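Local coordinates for conserved hypothetical protein (PDB 2HQY) that is of unknown function but binds coenzyme A and probably acts as an acyl- or aminoacyl-transferase related to the acetyltransferases, at residues Ser32-Trp37 with Phe54-Gly59; Met65-Asn70 with Ala75-Leu80; Phe231-Glu236 with Tyr251-Arg256. All coordinates share one frame; numbering follows the deposited sequence.

Contact 1 of 3, residues Ser32-Trp37 with Phe54-Gly59; sequences SNLCSW and FKFWAG
Ser32 O takes the helical bond from Ser36 N and, less surely, a second from Ser36 OG, in the helical turn that carries Leu34 to Phe54 and Phe56. Ser36 N reaches Ser32 O at 2.8 Å. In one of its two conformers Ser36 OG lies 2.7 Å from Ser32 O and approaches the opposite face of the carbonyl plane, 39° out of it. Leu34 carries the whole helical side of the contact. Its CG lies anti to the carbonyl carbon (chi1 -73°), which extends the fork toward the strand and presents both methyls to the rings. Leu34 CD1 touches the far end of the Phe54 ring, 3.6 Å from Phe54 CZ. Leu34 CD2 lies over a face of that ring as a CH-pi contact, 4.1 Å from the Phe54 ring centroid and 17° off the normal. The same methyl also reaches the edge of the second ring, with Leu34 CD2 4.3 Å from Phe56 CZ. The Leu34 and Phe54 side chains cross at about a right angle. With an alanine in place of Leu34, both methyls would be missing and the Phe54 face would probably lose its cover from helix 31-36. Lys55 and Trp57 point to the other side of strand 51-58, where Lys55 pairs with Asp83 and Glu87, and Trp57 stacks on His199 of the second subunit. No hydrogen bond spans the contact, so helix and strand are joined here by dispersion and the burial of apolar surface, chiefly Leu34 on Phe54, with Phe56 a looser neighbour.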
# COMPACT_ATOMS: atom_id res chain seq x y z
N SER A 32 7.34 -12.35 2.36
CA SER A 32 6.63 -11.58 3.36
C SER A 32 7.07 -10.11 3.34
O SER A 32 6.23 -9.20 3.41
CB SER A 32 6.85 -12.13 4.79
OG SER A 32 6.05 -11.37 5.69
N ASN A 33 8.38 -9.88 3.27
CA ASN A 33 8.88 -8.49 3.25
C ASN A 33 8.41 -7.76 1.99
O ASN A 33 7.98 -6.60 2.06
CB ASN A 33 10.40 -8.47 3.36
CG ASN A 33 10.88 -8.61 4.79
OD1 ASN A 33 10.10 -8.44 5.76
ND2 ASN A 33 12.18 -8.87 4.93
N LEU A 34 8.42 -8.45 0.86
CA LEU A 34 7.97 -7.85 -0.40
C LEU A 34 6.50 -7.41 -0.31
O LEU A 34 6.16 -6.29 -0.71
CB LEU A 34 8.16 -8.83 -1.57
CG LEU A 34 9.64 -9.00 -1.97
CD1 LEU A 34 9.81 -10.30 -2.76
CD2 LEU A 34 10.15 -7.82 -2.79
N CYS A 35 5.62 -8.28 0.20
CA CYS A 35 4.20 -7.93 0.28
C CYS A 35 3.92 -6.92 1.39
O CYS A 35 3.09 -6.00 1.20
CB CYS A 35 3.38 -9.19 0.57
SG CYS A 35 3.30 -10.32 -0.82
N SER A 36 4.58 -7.12 2.54
CA SER A 36 4.30 -6.36 3.77
C SER A 36 4.75 -4.91 3.65
O SER A 36 4.18 -4.03 4.30
CB SER A 36 4.95 -7.00 5.01
OG SER A 36 4.44 -8.30 5.29
N TRP A 37 5.77 -4.67 2.82
CA TRP A 37 6.27 -3.29 2.58
C TRP A 37 5.72 -2.63 1.31
O TRP A 37 6.10 -1.49 0.98
CB TRP A 37 7.81 -3.24 2.64
CG TRP A 37 8.32 -3.39 4.07
CD1 TRP A 37 8.58 -4.56 4.74
CD2 TRP A 37 8.54 -2.33 5.01
NE1 TRP A 37 8.99 -4.28 6.04
CE2 TRP A 37 8.97 -2.93 6.23
CE3 TRP A 37 8.46 -0.94 4.94
CZ2 TRP A 37 9.29 -2.17 7.37
CZ3 TRP A 37 8.79 -0.18 6.07
CH2 TRP A 37 9.20 -0.81 7.27
N PHE A 54 11.82 -6.58 -9.90
CA PHE A 54 10.93 -5.81 -9.01
C PHE A 54 11.16 -4.33 -9.30
O PHE A 54 12.27 -3.94 -9.70
CB PHE A 54 11.21 -6.10 -7.53
CG PHE A 54 10.87 -7.50 -7.11
CD1 PHE A 54 9.56 -7.83 -6.77
CD2 PHE A 54 11.85 -8.49 -7.07
CE1 PHE A 54 9.21 -9.16 -6.37
CE2 PHE A 54 11.52 -9.82 -6.68
CZ PHE A 54 10.20 -10.15 -6.33
N LYS A 55 10.09 -3.54 -9.14
CA LYS A 55 10.10 -2.09 -9.38
C LYS A 55 9.43 -1.46 -8.15
O LYS A 55 8.33 -1.93 -7.74
CB LYS A 55 9.34 -1.79 -10.67
CG LYS A 55 9.10 -0.32 -11.03
CD LYS A 55 8.37 -0.29 -12.37
CE LYS A 55 8.20 1.13 -12.95
NZ LYS A 55 7.48 1.07 -14.28
N PHE A 56 10.11 -0.46 -7.57
CA PHE A 56 9.73 0.22 -6.31
C PHE A 56 9.78 1.73 -6.50
O PHE A 56 10.66 2.24 -7.20
CB PHE A 56 10.76 0.01 -5.16
CG PHE A 56 11.10 -1.40 -4.88
CD1 PHE A 56 10.36 -2.13 -3.92
CD2 PHE A 56 12.18 -1.99 -5.51
CE1 PHE A 56 10.68 -3.48 -3.63
CE2 PHE A 56 12.51 -3.34 -5.23
CZ PHE A 56 11.77 -4.08 -4.31
N TRP A 57 8.91 2.43 -5.79
CA TRP A 57 9.02 3.88 -5.68
C TRP A 57 9.35 4.17 -4.22
O TRP A 57 8.51 3.97 -3.33
CB TRP A 57 7.71 4.55 -6.08
CG TRP A 57 7.44 4.44 -7.56
CD1 TRP A 57 6.72 3.45 -8.18
CD2 TRP A 57 7.90 5.32 -8.59
NE1 TRP A 57 6.68 3.68 -9.54
CE2 TRP A 57 7.41 4.81 -9.82
CE3 TRP A 57 8.68 6.49 -8.60
CZ2 TRP A 57 7.66 5.44 -11.05
CZ3 TRP A 57 8.93 7.12 -9.82
CH2 TRP A 57 8.42 6.58 -11.03
N ALA A 58 10.60 4.57 -3.98
CA ALA A 58 11.07 4.97 -2.66
C ALA A 58 10.98 6.47 -2.64
O ALA A 58 11.93 7.17 -3.06
CB ALA A 58 12.51 4.51 -2.45
N GLY A 59 9.82 6.98 -2.21
CA GLY A 59 9.53 8.40 -2.36
C GLY A 59 9.71 8.76 -3.82
O GLY A 59 9.22 8.07 -4.69

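Contact 2 of 3, residues Met65-Asn70 with Ala75-Leu80; sequences MMPVGN and AVLRKL
Pro67 CG meets three side chains of helix 73-87, namely Val76, Leu77 and Leu80. The nearest is Leu80, whose CD1 is 3.8 Å from Pro67 CG; the two side chains run antiparallel alongside one another. Leu77 CD2 comes within 4.0 Å of Pro67 CG and also lies 4.1 Å from Pro67 CD, its side chain set across the pyrrolidine ring. Val76 adds one methyl, CG1, which its first torsion (chi1 73°) turns toward the proline, 4.0 Å from Pro67 CG. Val76, Leu77 and Leu80, spaced by one and three residues, line one side of the helix, and the bond from Leu80 N to Val76 O, at 3.0 Å, fixes the spacing of the outer two.

In the next shell, Phe51, Val53 and Met93 of the flanking strands also touch Pro67, while Arg24 donates to both Met66 O and Pro67 O. Helix 73-87 links the parallel neighbouring strands 61-69 and 92-96, a beta-alpha-beta unit, and this contact packs its first turns on the strand before it; Met93 lies on the strand after it. The proline ring brings only CH2 groups to the helix and has no N-H, so between these two segments the join is van der Waals contact of aliphatic carbon, with no hydrogen bond across.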
# COMPACT_ATOMS: atom_id res chain seq x y z
N MET A 65 15.18 -3.90 -8.41
CA MET A 65 16.08 -4.81 -7.72
C MET A 65 17.03 -5.42 -8.77
O MET A 65 16.72 -5.42 -9.95
CB MET A 65 15.24 -5.88 -7.00
CG MET A 65 16.03 -6.87 -6.13
SD MET A 65 16.51 -6.21 -4.49
CE MET A 65 14.92 -6.14 -3.69
N MET A 66 18.20 -5.90 -8.34
CA MET A 66 19.03 -6.72 -9.22
C MET A 66 18.16 -7.92 -9.66
O MET A 66 17.56 -8.58 -8.80
CB MET A 66 20.30 -7.18 -8.47
CG MET A 66 21.30 -8.02 -9.30
SD MET A 66 22.19 -7.19 -10.66
CE MET A 66 23.30 -8.52 -11.20
N PRO A 67 18.04 -8.16 -10.98
CA PRO A 67 17.25 -9.29 -11.49
C PRO A 67 17.65 -10.62 -10.87
O PRO A 67 18.85 -10.90 -10.69
CB PRO A 67 17.55 -9.28 -12.98
CG PRO A 67 17.82 -7.80 -13.28
CD PRO A 67 18.61 -7.37 -12.09
N VAL A 68 16.65 -11.43 -10.54
CA VAL A 68 16.87 -12.74 -9.95
C VAL A 68 16.65 -13.79 -11.04
O VAL A 68 15.58 -13.87 -11.64
CB VAL A 68 15.91 -13.01 -8.77
CG1 VAL A 68 16.16 -14.38 -8.16
CG2 VAL A 68 16.08 -11.93 -7.68
N GLY A 69 17.67 -14.61 -11.26
CA GLY A 69 17.56 -15.72 -12.22
C GLY A 69 18.81 -15.89 -13.03
O GLY A 69 19.86 -15.33 -12.72
N ASN A 70 18.69 -16.67 -14.10
CA ASN A 70 19.83 -16.95 -14.95
C ASN A 70 19.41 -16.66 -16.37
O ASN A 70 18.31 -17.00 -16.79
CB ASN A 70 20.27 -18.40 -14.77
CG ASN A 70 20.75 -18.69 -13.35
OD1 ASN A 70 21.91 -18.46 -13.01
ND2 ASN A 70 19.84 -19.17 -12.50
N ALA A 75 20.57 -8.28 -21.70
CA ALA A 75 19.29 -8.07 -22.38
C ALA A 75 18.24 -7.58 -21.40
O ALA A 75 17.44 -6.70 -21.72
CB ALA A 75 18.81 -9.34 -23.06
N VAL A 76 18.23 -8.15 -20.20
CA VAL A 76 17.17 -7.79 -19.25
C VAL A 76 17.39 -6.38 -18.69
O VAL A 76 16.42 -5.60 -18.54
CB VAL A 76 16.98 -8.88 -18.16
CG1 VAL A 76 18.11 -8.88 -17.15
CG2 VAL A 76 15.63 -8.71 -17.47
N LEU A 77 18.65 -6.05 -18.41
CA LEU A 77 19.02 -4.70 -18.00
C LEU A 77 18.65 -3.64 -19.03
O LEU A 77 18.17 -2.58 -18.67
CB LEU A 77 20.50 -4.60 -17.64
CG LEU A 77 20.90 -5.36 -16.38
CD1 LEU A 77 22.35 -5.06 -16.05
CD2 LEU A 77 19.97 -5.08 -15.18
N ARG A 78 18.87 -3.94 -20.31
CA ARG A 78 18.41 -3.07 -21.39
C ARG A 78 16.90 -2.79 -21.30
O ARG A 78 16.47 -1.64 -21.44
CB ARG A 78 18.79 -3.66 -22.76
CG ARG A 78 18.34 -2.82 -23.96
CD ARG A 78 19.05 -3.27 -25.26
N LYS A 79 16.10 -3.83 -21.07
CA LYS A 79 14.66 -3.67 -20.92
C LYS A 79 14.29 -2.80 -19.70
O LYS A 79 13.36 -1.96 -19.77
CB LYS A 79 13.97 -5.03 -20.88
CG LYS A 79 13.34 -5.41 -22.21
CD LYS A 79 12.79 -6.83 -22.20
CE LYS A 79 13.58 -7.72 -23.16
NZ LYS A 79 12.71 -8.74 -23.81
N LEU A 80 15.01 -2.98 -18.59
CA LEU A 80 14.76 -2.19 -17.37
C LEU A 80 15.17 -0.72 -17.55
O LEU A 80 14.46 0.19 -17.09
CB LEU A 80 15.48 -2.79 -16.16
CG LEU A 80 15.04 -4.19 -15.71
CD1 LEU A 80 15.97 -4.72 -14.65
CD2 LEU A 80 13.57 -4.18 -15.21

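Contact 3 of 3, residues Phe231-Glu236 with Tyr251-Arg256; sequences FGVHVE and YEFANR
Phe231 and Val233 of the strand are met by a single helical residue, Phe253, the third of the segment that starts at Tyr251. Tyr251 itself points away from the strand. Tyr251 O accepts from Asn255 N and, on the opposite face of its plane, from Asn255 ND2 at 3.0 Å, with an N-H...acceptor angle of 155°. Glu252 follows, its OE2 bonded to the hydroxyl of Tyr155. Phe253 then turns toward the strand, with CG anti to the backbone N (chi1 -176°), which sends the ring out from the helix. The CE2-CZ side of the Phe253 ring carries the contact, both atoms lying 3.8 Å from Phe231 CE2, and Phe253 CE2 is also 4.3 Å from Val233 CG2. The valine methyl sits at the edge of the Phe253 ring, near its plane, whereas the two phenylalanine rings meet obliquely, their centroids 5.8 Å apart and their planes at 67°. Thr221 and Tyr157 of neighbouring strands also touch Phe253. Further on, the amide of Asn255 lies over the centre of the Tyr251 ring, its ND2 3.5 Å above the plane, and also donates to Ala131 O. Beyond Val233 the strand has a classic beta bulge, His234 and Val235 both facing Phe222. Strand 230-238, helix 245-256 and the parallel strand 263-265 form a beta-alpha-beta unit; Ala238 at the end of the first strand and Tyr246 on the helix line the coenzyme A pocket, consistent with the acetyltransferase-like fold of this clan.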
# COMPACT_ATOMS: atom_id res chain seq x y z
N PHE A 231 17.10 -18.40 6.28
CA PHE A 231 15.80 -18.06 6.88
C PHE A 231 15.90 -16.61 7.37
O PHE A 231 16.91 -16.24 7.99
CB PHE A 231 15.55 -18.99 8.06
CG PHE A 231 14.13 -18.96 8.56
CD1 PHE A 231 13.19 -19.86 8.07
CD2 PHE A 231 13.72 -18.01 9.48
CE1 PHE A 231 11.86 -19.85 8.52
CE2 PHE A 231 12.39 -17.97 9.95
CZ PHE A 231 11.46 -18.90 9.46
N GLY A 232 14.86 -15.81 7.16
CA GLY A 232 14.90 -14.41 7.58
C GLY A 232 14.01 -14.24 8.80
O GLY A 232 12.86 -14.69 8.80
N VAL A 233 14.52 -13.59 9.82
CA VAL A 233 13.71 -13.20 10.95
C VAL A 233 13.32 -11.73 10.71
O VAL A 233 14.18 -10.85 10.71
CB VAL A 233 14.46 -13.37 12.32
CG1 VAL A 233 13.58 -12.92 13.48
CG2 VAL A 233 14.86 -14.82 12.49
N HIS A 234 12.03 -11.49 10.48
CA HIS A 234 11.58 -10.14 10.04
C HIS A 234 11.22 -9.21 11.18
O HIS A 234 11.34 -7.99 11.05
CB HIS A 234 10.40 -10.24 9.04
CG HIS A 234 10.69 -11.12 7.86
ND1 HIS A 234 11.96 -11.29 7.36
CD2 HIS A 234 9.88 -11.91 7.11
CE1 HIS A 234 11.93 -12.16 6.36
NE2 HIS A 234 10.67 -12.54 6.18
N VAL A 235 10.71 -9.77 12.27
CA VAL A 235 10.19 -8.97 13.38
C VAL A 235 10.58 -9.68 14.66
O VAL A 235 10.52 -10.91 14.74
CB VAL A 235 8.59 -8.87 13.30
CG1 VAL A 235 7.96 -8.39 14.59
CG2 VAL A 235 8.14 -7.91 12.13
N GLU A 236 10.99 -8.89 15.65
CA GLU A 236 11.12 -9.36 17.02
C GLU A 236 10.74 -8.23 17.96
O GLU A 236 11.33 -7.14 17.91
CB GLU A 236 12.57 -9.82 17.25
CG GLU A 236 12.79 -10.68 18.47
CD GLU A 236 14.27 -11.06 18.60
OE1 GLU A 236 14.59 -12.25 18.36
OE2 GLU A 236 15.10 -10.16 18.88
N TYR A 251 16.47 -17.37 20.93
CA TYR A 251 16.90 -18.75 21.14
C TYR A 251 15.79 -19.78 20.85
O TYR A 251 16.03 -20.76 20.14
CB TYR A 251 17.41 -18.90 22.56
CG TYR A 251 17.86 -20.29 22.89
CD1 TYR A 251 19.11 -20.74 22.48
CD2 TYR A 251 17.03 -21.16 23.58
CE1 TYR A 251 19.54 -22.04 22.79
CE2 TYR A 251 17.44 -22.47 23.90
CZ TYR A 251 18.68 -22.90 23.48
OH TYR A 251 19.07 -24.20 23.80
N GLU A 252 14.60 -19.59 21.41
CA GLU A 252 13.53 -20.60 21.18
C GLU A 252 13.17 -20.68 19.70
O GLU A 252 13.02 -21.77 19.15
CB GLU A 252 12.29 -20.28 22.03
CG GLU A 252 12.49 -20.57 23.54
CD GLU A 252 12.07 -21.98 23.93
OE1 GLU A 252 11.72 -22.79 23.03
OE2 GLU A 252 12.11 -22.28 25.15
N PHE A 253 13.01 -19.53 19.04
CA PHE A 253 12.59 -19.56 17.66
C PHE A 253 13.70 -20.10 16.75
O PHE A 253 13.40 -20.82 15.80
CB PHE A 253 12.07 -18.18 17.22
CG PHE A 253 11.51 -18.16 15.80
CD1 PHE A 253 10.46 -19.00 15.45
CD2 PHE A 253 12.05 -17.31 14.85
CE1 PHE A 253 9.93 -18.98 14.15
CE2 PHE A 253 11.53 -17.27 13.54
CZ PHE A 253 10.46 -18.11 13.20
N ALA A 254 14.97 -19.80 17.06
CA ALA A 254 16.11 -20.32 16.25
C ALA A 254 16.03 -21.85 16.22
O ALA A 254 16.25 -22.49 15.18
CB ALA A 254 17.46 -19.82 16.81
N ASN A 255 15.66 -22.43 17.35
CA ASN A 255 15.51 -23.88 17.44
C ASN A 255 14.37 -24.49 16.64
O ASN A 255 14.35 -25.72 16.39
CB ASN A 255 15.52 -24.32 18.91
CG ASN A 255 16.94 -24.43 19.44
OD1 ASN A 255 17.66 -25.41 19.15
ND2 ASN A 255 17.38 -23.42 20.17
N ARG A 256 13.41 -23.65 16.26
CA ARG A 256 12.26 -24.07 15.44
C ARG A 256 12.53 -23.90 13.93
O ARG A 256 11.83 -24.48 13.10
CB ARG A 256 11.02 -23.27 15.84
CG ARG A 256 10.60 -23.43 17.32
CD ARG A 256 10.37 -24.91 17.71
NE ARG A 256 9.82 -24.98 19.07
CZ ARG A 256 8.54 -25.19 19.40
NH1 ARG A 256 7.61 -25.45 18.47
NH2 ARG A 256 8.22 -25.19 20.69

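How the contacts relate
From the N terminus, contact 1 comes first and closes a loop from helix 31-36 to strand 51-58 through helix 38-41 and strand 44-48. Contact 2 follows, closing a short loop of four residues between strand 61-69 and helix 73-87. Contact 3 closes a later loop. The three run in series, with none nested and none crossing. Contacts 1 and 2 tie helices to adjacent antiparallel strands, where Phe54 O and Met65 N form a probable hydrogen bond; contact 3 ties helix 245-256 to strand 230-238 beside the coenzyme A pocket. Contact 3 lies across the chain's centre from both, touching contact 1, where Asn33 and Ser32 lie beside His234, but not contact 2.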